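Local coordinates for putative cyclohexadienyl dehydrogenase and ADH prephenate dehydrogenase (Rhizobium meliloti, PDB 4WJI) that acts as a cyclohexadienyl dehydrogenase that binds NADP and tyrosine, and probably oxidises prephenate to 4-hydroxyphenylpyruvate with loss of carbon dioxide in tyrosine biosynthesis, at the interface of chains A and B. Residues are numbered along the deposited sequence; one frame, centred on the assembly and turned at random. Chains: chain A/B, Putative cyclohexadienyl dehydrogenase and ADH prephenate dehydrogenase.

The interface of chains A and B. Residues chain A 228, 230, 232-233; chain B 273, 276-277, 280.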
loop_
_atom_site.group_PDB
_atom_site.type_symbol
_atom_site.label_atom_id
_atom_site.label_comp_id
_atom_site.label_asym_id
_atom_site.label_seq_id
_atom_site.Cartn_x
_atom_site.Cartn_y
_atom_site.Cartn_z
ATOM N N ALA A 228 -0.270 1.727 -8.601
ATOM C CA ALA A 228 -0.931 2.155 -9.868
ATOM C C ALA A 228 -0.178 3.244 -10.631
ATOM O O ALA A 228 -0.680 3.780 -11.626
ATOM C CB ALA A 228 -2.361 2.578 -9.587
ATOM N N SER A 230 2.994 2.397 -11.613
ATOM C CA SER A 230 3.970 1.551 -12.251
ATOM C C SER A 230 3.865 1.662 -13.793
ATOM O O SER A 230 3.004 2.347 -14.333
ATOM C CB SER A 230 3.770 0.109 -11.770
ATOM O OG SER A 230 3.950 -0.010 -10.374
ATOM N N PRO A 232 2.972 1.082 -17.508
ATOM C CA PRO A 232 1.797 0.431 -18.099
ATOM C C PRO A 232 2.133 -0.703 -19.048
ATOM O O PRO A 232 1.369 -1.634 -19.152
ATOM C CB PRO A 232 1.084 1.565 -18.862
ATOM C CG PRO A 232 1.880 2.761 -18.677
ATOM C CD PRO A 232 2.936 2.549 -17.687
ATOM N N THR A 233 3.268 -0.604 -19.760
ATOM C CA THR A 233 3.679 -1.687 -20.655
ATOM C C THR A 233 3.971 -2.963 -19.871
ATOM O O THR A 233 3.505 -4.057 -20.260
ATOM C CB THR A 233 4.884 -1.292 -21.519
ATOM O OG1 THR A 233 4.577 -0.109 -22.278
ATOM C CG2 THR A 233 5.263 -2.370 -22.463
ATOM N N PHE B 273 -3.675 -1.055 -21.229
ATOM C CA PHE B 273 -2.687 0.020 -21.306
ATOM C C PHE B 273 -3.289 1.410 -20.992
ATOM O O PHE B 273 -2.701 2.196 -20.229
ATOM C CB PHE B 273 -2.030 0.035 -22.684
ATOM C CG PHE B 273 -0.886 0.987 -22.788
ATOM C CD1 PHE B 273 0.397 0.574 -22.473
ATOM C CD2 PHE B 273 -1.085 2.291 -23.202
ATOM C CE1 PHE B 273 1.459 1.451 -22.589
ATOM C CE2 PHE B 273 -0.026 3.166 -23.307
ATOM C CZ PHE B 273 1.240 2.749 -22.965
ATOM N N PHE B 276 -4.090 1.684 -17.218
ATOM C CA PHE B 276 -2.874 1.769 -16.418
ATOM C C PHE B 276 -2.126 3.089 -16.631
ATOM O O PHE B 276 -1.438 3.578 -15.730
ATOM C CB PHE B 276 -1.952 0.570 -16.725
ATOM C CG PHE B 276 -2.571 -0.785 -16.462
ATOM C CD1 PHE B 276 -3.745 -0.946 -15.717
ATOM C CD2 PHE B 276 -1.963 -1.933 -16.985
ATOM C CE1 PHE B 276 -4.277 -2.194 -15.498
ATOM C CE2 PHE B 276 -2.483 -3.180 -16.752
ATOM C CZ PHE B 276 -3.647 -3.325 -16.025
ATOM N N THR B 277 -2.281 3.678 -17.807
ATOM C CA THR B 277 -1.753 5.025 -18.074
ATOM C C THR B 277 -2.510 6.096 -17.286
ATOM O O THR B 277 -1.882 6.986 -16.711
ATOM C CB THR B 277 -1.835 5.319 -19.597
ATOM O OG1 THR B 277 -0.926 4.401 -20.246
ATOM C CG2 THR B 277 -1.430 6.769 -19.944
ATOM N N ARG B 280 -1.722 6.841 -13.453
ATOM C CA ARG B 280 -0.453 7.454 -13.066
ATOM C C ARG B 280 -0.579 8.913 -12.654
ATOM O O ARG B 280 0.124 9.383 -11.821
ATOM C CB ARG B 280 0.571 7.304 -14.170
ATOM C CG ARG B 280 0.729 5.867 -14.564
ATOM C CD ARG B 280 1.758 5.716 -15.658
ATOM N NE ARG B 280 3.048 5.471 -15.098
ATOM C CZ ARG B 280 4.169 5.427 -15.766
ATOM N NH1 ARG B 280 4.221 5.702 -17.046
ATOM N NH2 ARG B 280 5.243 5.128 -15.119
HETATM O O HOH W 1 0.682 1.933 -14.937
#
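A:Pro232 packs against B:Phe273, B:Phe276, B:Thr277 and B:Arg280 in this patch of the two-fold dimer interface, and buries the most surface here (85 Å²). It starts helix 232-241 and presses on helix 269-278 and the start of helix 280-289. Its CB sits over one face of the B:Phe273 ring, displaced toward the CD1–CE1 side, 3.7 Å from CE1, and also meets the CB methylene of B:Phe276. Its CG rests against B:Thr277 OG1, where the two side chains cross obliquely. Its CD lies over one face of the B:Arg280 guanidinium, offset toward the rim and 3.7 Å from CZ. The A:Thr233 hydroxyl OG1 meets the B:Phe273 ring in plane at its edge, 3.5 Å from CE1. With chi1 at -172°, the B:Phe273 side chain extends away from its backbone N and runs alongside A:Thr233, pointing the same way. The B:Arg280 chain bends at chi3 (92°), and its NE comes 3.2 Å from the backbone O of A:Ser230. That O lies over the same guanidinium face as A:Pro232 CD, off the line of the NE N-H, so this is a contact and not a hydrogen bond. Shortening B:Arg280 to an alanine is likely to uncover A:Pro232 CD and take the guanidinium face away from the A:Ser230 carbonyl. A water also links that carbonyl to the backbone O of B:Phe276, though its short distance to A:Ser230 makes its position doubtful. Behind the first shell, B:Thr277 OG1 hydrogen-bonds the B:Phe273 backbone O at 2.8 Å, from 38° above the carbonyl plane. This is likely to fix the hydroxyl's rotation, with B:Thr277 OG1 3.6 Å from A:Pro232 CG.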